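Local coordinates for protein putative alpha-L-fucosidase (Bacteroides thetaiotaomicron, PDB 3EYP) that probably hydrolyses alpha-L-fucosidic linkages as a glycoside hydrolase of family 29, joining a TIM-barrel domain to an F5/8 type C domain, at residues A[15-20]-A[160-165]; A[21-26]-A[68-73]. All coordinates share one frame; numbering follows the deposited sequence.

Interaction 1: residues A[15-20]-A[160-165]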
loop_
_atom_site.group_PDB
_atom_site.type_symbol
_atom_site.label_atom_id
_atom_site.label_comp_id
_atom_site.label_asym_id
_atom_site.label_seq_id
_atom_site.Cartn_x
_atom_site.Cartn_y
_atom_site.Cartn_z
ATOM N N LEU A 15 9.177 -4.440 6.213
ATOM C CA LEU A 15 8.966 -5.775 5.616
ATOM C C LEU A 15 7.528 -6.267 5.875
ATOM O O LEU A 15 6.878 -6.854 5.035
ATOM C CB LEU A 15 9.977 -6.776 6.200
ATOM C CG LEU A 15 11.445 -6.677 5.817
ATOM C CD1 LEU A 15 12.261 -7.639 6.805
ATOM C CD2 LEU A 15 11.559 -7.094 4.328
ATOM N N GLU A 16 7.062 -6.056 7.087
ATOM C CA GLU A 16 5.694 -6.491 7.480
ATOM C C GLU A 16 4.644 -5.780 6.595
ATOM O O GLU A 16 3.731 -6.388 6.030
ATOM C CB GLU A 16 5.488 -6.217 8.984
ATOM C CG GLU A 16 4.059 -6.535 9.497
ATOM C CD GLU A 16 3.060 -5.425 9.170
ATOM O OE1 GLU A 16 3.412 -4.240 9.411
ATOM O OE2 GLU A 16 1.945 -5.744 8.672
ATOM N N TRP A 17 4.863 -4.488 6.423
ATOM C CA TRP A 17 3.978 -3.612 5.617
ATOM C C TRP A 17 3.984 -4.024 4.159
ATOM O O TRP A 17 2.947 -4.176 3.519
ATOM C CB TRP A 17 4.408 -2.144 5.778
ATOM C CG TRP A 17 3.847 -1.165 4.786
ATOM C CD1 TRP A 17 2.685 -0.469 4.894
ATOM C CD2 TRP A 17 4.465 -0.727 3.554
ATOM N NE1 TRP A 17 2.526 0.381 3.805
ATOM C CE2 TRP A 17 3.593 0.223 2.960
ATOM C CE3 TRP A 17 5.615 -1.095 2.869
ATOM C CZ2 TRP A 17 3.864 0.820 1.744
ATOM C CZ3 TRP A 17 5.888 -0.505 1.650
ATOM C CH2 TRP A 17 5.014 0.462 1.101
ATOM N N TYR A 18 5.172 -4.299 3.638
ATOM C CA TYR A 18 5.274 -4.713 2.238
ATOM C C TYR A 18 4.454 -5.988 1.969
ATOM O O TYR A 18 3.804 -6.159 0.933
ATOM C CB TYR A 18 6.756 -4.907 1.830
ATOM C CG TYR A 18 7.311 -3.866 0.892
ATOM C CD1 TYR A 18 8.543 -3.259 1.146
ATOM C CD2 TYR A 18 6.625 -3.530 -0.279
ATOM C CE1 TYR A 18 9.082 -2.347 0.258
ATOM C CE2 TYR A 18 7.136 -2.606 -1.160
ATOM C CZ TYR A 18 8.347 -2.000 -0.875
ATOM O OH TYR A 18 8.872 -1.091 -1.754
ATOM N N ASN A 19 4.527 -6.894 2.935
ATOM C CA ASN A 19 3.915 -8.201 2.813
ATOM C C ASN A 19 2.381 -8.182 2.842
ATOM O O ASN A 19 1.703 -9.143 2.431
ATOM C CB ASN A 19 4.445 -9.131 3.909
ATOM C CG ASN A 19 4.093 -10.581 3.637
ATOM O OD1 ASN A 19 4.172 -11.061 2.491
ATOM N ND2 ASN A 19 3.618 -11.263 4.671
ATOM N N ARG A 20 1.842 -7.066 3.304
ATOM C CA ARG A 20 0.355 -6.901 3.366
ATOM C C ARG A 20 -0.265 -6.869 1.951
ATOM O O ARG A 20 -1.337 -7.403 1.644
ATOM C CB ARG A 20 -0.025 -5.612 4.099
ATOM C CG ARG A 20 0.465 -5.494 5.514
ATOM C CD ARG A 20 -0.046 -4.170 6.132
ATOM N NE ARG A 20 0.640 -3.831 7.364
ATOM C CZ ARG A 20 0.636 -2.614 7.917
ATOM N NH1 ARG A 20 -0.018 -1.600 7.372
ATOM N NH2 ARG A 20 1.287 -2.414 9.015
ATOM N N ILE A 160 -1.991 -1.456 17.209
ATOM C CA ILE A 160 -2.166 -0.552 16.072
ATOM C C ILE A 160 -0.967 -0.757 15.113
ATOM O O ILE A 160 0.206 -0.645 15.522
ATOM C CB ILE A 160 -2.273 0.922 16.541
ATOM C CG1 ILE A 160 -3.402 1.191 17.569
ATOM C CG2 ILE A 160 -2.424 1.938 15.288
ATOM C CD1 ILE A 160 -4.800 1.008 17.102
ATOM N N TRP A 161 -1.283 -1.060 13.842
ATOM C CA TRP A 161 -0.253 -1.433 12.852
ATOM C C TRP A 161 0.090 -0.353 11.817
ATOM O O TRP A 161 1.075 -0.462 11.084
ATOM C CB TRP A 161 -0.659 -2.705 12.112
ATOM C CG TRP A 161 -0.810 -3.917 12.929
ATOM C CD1 TRP A 161 -1.937 -4.330 13.588
ATOM C CD2 TRP A 161 0.151 -4.954 13.064
ATOM N NE1 TRP A 161 -1.709 -5.555 14.164
ATOM C CE2 TRP A 161 -0.429 -5.958 13.855
ATOM C CE3 TRP A 161 1.464 -5.130 12.593
ATOM C CZ2 TRP A 161 0.260 -7.115 14.197
ATOM C CZ3 TRP A 161 2.147 -6.283 12.947
ATOM C CH2 TRP A 161 1.547 -7.255 13.740
ATOM N N GLU A 162 -0.727 0.677 11.775
ATOM C CA GLU A 162 -0.416 1.892 10.981
ATOM C C GLU A 162 -1.040 3.123 11.563
ATOM O O GLU A 162 -2.190 3.103 11.999
ATOM C CB GLU A 162 -0.870 1.754 9.534
ATOM C CG GLU A 162 -0.313 2.820 8.602
ATOM C CD GLU A 162 -0.003 2.319 7.192
ATOM O OE1 GLU A 162 0.175 1.079 7.032
ATOM O OE2 GLU A 162 0.004 3.182 6.251
ATOM N N THR A 163 -0.242 4.192 11.581
ATOM C CA THR A 163 -0.742 5.556 11.901
ATOM C C THR A 163 -0.482 6.399 10.684
ATOM O O THR A 163 0.608 6.377 10.132
ATOM C CB THR A 163 -0.030 6.155 13.143
ATOM O OG1 THR A 163 -0.420 5.440 14.312
ATOM C CG2 THR A 163 -0.377 7.592 13.377
ATOM N N TRP A 164 -1.513 7.100 10.240
ATOM C CA TRP A 164 -1.475 7.857 8.975
ATOM C C TRP A 164 -1.540 9.338 9.252
ATOM O O TRP A 164 -2.512 9.831 9.867
ATOM C CB TRP A 164 -2.639 7.482 8.111
ATOM C CG TRP A 164 -2.380 7.192 6.688
ATOM C CD1 TRP A 164 -1.902 6.039 6.163
ATOM C CD2 TRP A 164 -2.651 8.051 5.586
ATOM N NE1 TRP A 164 -1.806 6.141 4.799
ATOM C CE2 TRP A 164 -2.294 7.354 4.414
ATOM C CE3 TRP A 164 -3.153 9.352 5.475
ATOM C CZ2 TRP A 164 -2.443 7.906 3.133
ATOM C CZ3 TRP A 164 -3.287 9.895 4.204
ATOM C CH2 TRP A 164 -2.949 9.152 3.059
ATOM N N TRP A 165 -0.541 10.051 8.725
ATOM C CA TRP A 165 -0.481 11.520 8.859
ATOM C C TRP A 165 -0.628 12.164 7.495
ATOM O O TRP A 165 0.331 12.223 6.724
ATOM C CB TRP A 165 0.806 11.998 9.519
ATOM C CG TRP A 165 0.916 11.677 10.991
ATOM C CD1 TRP A 165 -0.109 11.518 11.850
ATOM C CD2 TRP A 165 2.116 11.489 11.757
ATOM N NE1 TRP A 165 0.346 11.248 13.095
ATOM C CE2 TRP A 165 1.717 11.186 13.076
ATOM C CE3 TRP A 165 3.480 11.542 11.461
ATOM C CZ2 TRP A 165 2.632 10.973 14.115
ATOM C CZ3 TRP A 165 4.397 11.292 12.476
ATOM C CH2 TRP A 165 3.972 11.051 13.805
#

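Interaction 2: residues A[21-26]-A[68-73]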
loop_
_atom_site.group_PDB
_atom_site.type_symbol
_atom_site.label_atom_id
_atom_site.label_comp_id
_atom_site.label_asym_id
_atom_site.label_seq_id
_atom_site.Cartn_x
_atom_site.Cartn_y
_atom_site.Cartn_z
ATOM N N GLU A 21 0.503 -6.244 1.092
ATOM C CA GLU A 21 0.159 -6.000 -0.341
ATOM C C GLU A 21 -0.924 -4.999 -0.540
ATOM O O GLU A 21 -0.754 -4.006 -1.241
ATOM C CB GLU A 21 -0.102 -7.311 -1.096
ATOM C CG GLU A 21 1.201 -8.078 -1.200
ATOM C CD GLU A 21 1.183 -9.306 -2.086
ATOM O OE1 GLU A 21 0.122 -9.681 -2.630
ATOM O OE2 GLU A 21 2.298 -9.884 -2.207
ATOM N N MET A 22 -2.017 -5.213 0.167
ATOM C CA MET A 22 -3.183 -4.302 0.130
ATOM C C MET A 22 -3.608 -3.913 1.553
ATOM O O MET A 22 -3.418 -4.662 2.534
ATOM C CB MET A 22 -4.366 -4.989 -0.579
ATOM C CG MET A 22 -4.340 -5.030 -2.113
ATOM S SD MET A 22 -5.694 -5.822 -3.009
ATOM C CE MET A 22 -6.910 -4.547 -3.012
ATOM N N ILE A 23 -4.161 -2.726 1.669
ATOM C CA ILE A 23 -4.704 -2.162 2.943
ATOM C C ILE A 23 -6.041 -1.477 2.653
ATOM O O ILE A 23 -6.175 -0.822 1.611
ATOM C CB ILE A 23 -3.740 -1.144 3.598
ATOM C CG1 ILE A 23 -2.354 -1.715 3.743
ATOM C CG2 ILE A 23 -4.265 -0.694 4.930
ATOM C CD1 ILE A 23 -1.263 -0.688 4.233
ATOM N N ALA A 24 -7.075 -1.664 3.482
ATOM C CA ALA A 24 -8.286 -0.843 3.280
ATOM C C ALA A 24 -8.259 0.507 4.000
ATOM O O ALA A 24 -7.737 0.634 5.062
ATOM C CB ALA A 24 -9.558 -1.609 3.639
ATOM N N PHE A 25 -8.829 1.526 3.338
ATOM C CA PHE A 25 -9.071 2.826 3.955
ATOM C C PHE A 25 -10.586 2.869 4.160
ATOM O O PHE A 25 -11.317 2.315 3.382
ATOM C CB PHE A 25 -8.751 3.966 2.975
ATOM C CG PHE A 25 -7.800 5.010 3.487
ATOM C CD1 PHE A 25 -7.626 5.258 4.844
ATOM C CD2 PHE A 25 -7.089 5.802 2.560
ATOM C CE1 PHE A 25 -6.807 6.214 5.256
ATOM C CE2 PHE A 25 -6.248 6.781 2.985
ATOM C CZ PHE A 25 -6.077 6.989 4.316
ATOM N N PHE A 26 -11.008 3.456 5.254
ATOM C CA PHE A 26 -12.424 3.643 5.574
ATOM C C PHE A 26 -12.609 5.086 5.956
ATOM O O PHE A 26 -12.347 5.484 7.101
ATOM C CB PHE A 26 -12.900 2.766 6.734
ATOM C CG PHE A 26 -12.964 1.290 6.414
ATOM C CD1 PHE A 26 -13.641 0.846 5.334
ATOM C CD2 PHE A 26 -12.344 0.367 7.239
ATOM C CE1 PHE A 26 -13.696 -0.476 5.035
ATOM C CE2 PHE A 26 -12.400 -0.976 6.947
ATOM C CZ PHE A 26 -13.045 -1.398 5.841
ATOM N N ILE A 68 -7.923 -8.665 1.811
ATOM C CA ILE A 68 -7.235 -7.482 2.425
ATOM C C ILE A 68 -6.940 -7.705 3.908
ATOM O O ILE A 68 -7.883 -7.908 4.693
ATOM C CB ILE A 68 -8.063 -6.142 2.217
ATOM C CG1 ILE A 68 -8.200 -5.814 0.718
ATOM C CG2 ILE A 68 -7.410 -4.899 2.978
ATOM C CD1 ILE A 68 -9.272 -4.674 0.325
ATOM N N PRO A 69 -5.657 -7.683 4.308
ATOM C CA PRO A 69 -5.278 -8.135 5.660
ATOM C C PRO A 69 -5.258 -7.055 6.715
ATOM O O PRO A 69 -5.036 -7.319 7.915
ATOM C CB PRO A 69 -3.856 -8.642 5.436
ATOM C CG PRO A 69 -3.368 -7.706 4.301
ATOM C CD PRO A 69 -4.472 -7.556 3.431
ATOM N N ALA A 70 -5.513 -5.822 6.262
ATOM C CA ALA A 70 -5.325 -4.640 7.135
ATOM C C ALA A 70 -6.246 -3.469 6.718
ATOM O O ALA A 70 -6.713 -3.386 5.576
ATOM C CB ALA A 70 -3.839 -4.221 7.216
ATOM N N ALA A 71 -6.589 -2.672 7.717
ATOM C CA ALA A 71 -7.584 -1.586 7.621
ATOM C C ALA A 71 -7.226 -0.390 8.486
ATOM O O ALA A 71 -6.841 -0.540 9.614
ATOM C CB ALA A 71 -9.029 -2.076 7.979
ATOM N N ILE A 72 -7.355 0.767 7.857
ATOM C CA ILE A 72 -7.173 2.138 8.431
ATOM C C ILE A 72 -8.475 2.928 8.434
ATOM O O ILE A 72 -9.071 3.270 7.403
ATOM C CB ILE A 72 -6.101 2.938 7.649
ATOM C CG1 ILE A 72 -4.811 2.089 7.607
ATOM C CG2 ILE A 72 -5.852 4.351 8.291
ATOM C CD1 ILE A 72 -3.579 2.727 6.829
ATOM N N LEU A 73 -8.911 3.256 9.630
ATOM C CA LEU A 73 -10.109 4.125 9.811
ATOM C C LEU A 73 -9.781 5.595 10.027
ATOM O O LEU A 73 -8.884 5.953 10.787
ATOM C CB LEU A 73 -10.901 3.646 11.028
ATOM C CG LEU A 73 -12.126 4.523 11.439
ATOM C CD1 LEU A 73 -13.226 4.379 10.421
ATOM C CD2 LEU A 73 -12.598 4.007 12.831
#

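Interaction 1: residues A[15-20]-A[160-165]
R20, one turn after E16 on helix 12-20, reaches across to strand 162-164 with its chain extended from CG to NE. E16 leaves with CG anti to the backbone N (chi1 176°) and bends at chi2, which brings its carboxylate side-on to the guanidinium. R20 NE makes a nearly straight, in-plane bond to E16 OE2 (2.7 Å), and R20 NH2 a bent one to E16 OE1 (2.8 Å), each oxygen using its syn lone pair. R20 NH2 also donates to W161 O at 2.9 Å, meeting the carbonyl from above its plane. R20 NH1 meets E162 OE1 at 2.7 Å, nearly along the C-O axis but with a bent N-H angle of 130°. Four bonds from NE, NH1 and NH2 thus hold the guanidinium and fix its rotation. W161 CE3 comes within 3.8 Å of E16 CD, the ring and carboxylate planes 54° apart, and K119 pairs with E16 OE2 beyond. The edge of W17 approaches E162 OE1 through CD1 (3.6 Å), whereas its NE1 bonds to E253. This buried salt-bridge network, in which one arginine joins two glutamates, ties the helix before the first barrel strand to a later strand of the TIM barrel.

Interaction 2: residues A[21-26]-A[68-73]
Neighbouring parallel strands of the TIM barrel, 22-26 and 70-76, meet here, joined in the chain by a beta-alpha-beta connection through helix 56-65. The short segments run 25° apart and are stitched by three backbone bonds: A24 N to A70 O (2.7 Å), I72 N to A24 O (2.8 Å) and F26 N to I72 O (2.9 Å). The first two are nearly straight, and the last is more bent at the hydrogen. A24 thus uses both its N-H and its carbonyl toward residues flanking A71, the parallel pattern.

On the face shared by F25 and I72, the F25 ring turns its edge to the carbonyl of I72, while CE1 touches I72 CG2 at 3.7 Å. I72 has CG1 anti to its carbonyl carbon (chi1 -54°), so that CG1 faces I23 CG2 at 3.9 Å. On the other face lie A24, A71, F26 and L73: F26 has CG anti to its carbonyl carbon, which brings its CE2 to 3.7 Å from A71 CB, and L73 CD1 packs against F26 CB. P69, just before strand 70-76, sets its ring CD 3.2 Å from M22 O, a packing contact. Also before the paired residues, I68 CG2, anti to its backbone N, presses on A24 N at 3.3 Å, and its CG1-CD1 branch meets M22 CE. An alanine here would remove both branches of the I68 side chain and would probably loosen the packing against M22 and A24 where the strands begin to pair.

Strand 22-26 is also bonded along its far edge to strand 291-295, through I23 and F25. L63 of helix 56-65 covers A24, A71, F26 and I68, F109 of helix 105-116 closes over F26, A71 and L73, and inside the barrel W164 meets F25 edge-to-face.

How the interactions relate
From the N terminus, helix 12-20 runs almost directly into strand 22-26, so the first segments of the two interactions are adjacent. Interaction 2 closes the shorter loop, returning at 68-73 after helix 56-65. Interaction 1 closes the longer one, at 160-165, and interaction 2 nests inside it. Strand 119-124 lies between strands 70-76 and 162-164 in the sheet; interaction 2 pairs the first two barrel strands, while interaction 1 ties the helix ahead of them to the fourth, one strand further round than 119-124. Their centres are about 9 Å apart, and they touch through E162, whose carboxylate abuts I23 and I72, through W164 against I72, and through R20 O beside P69.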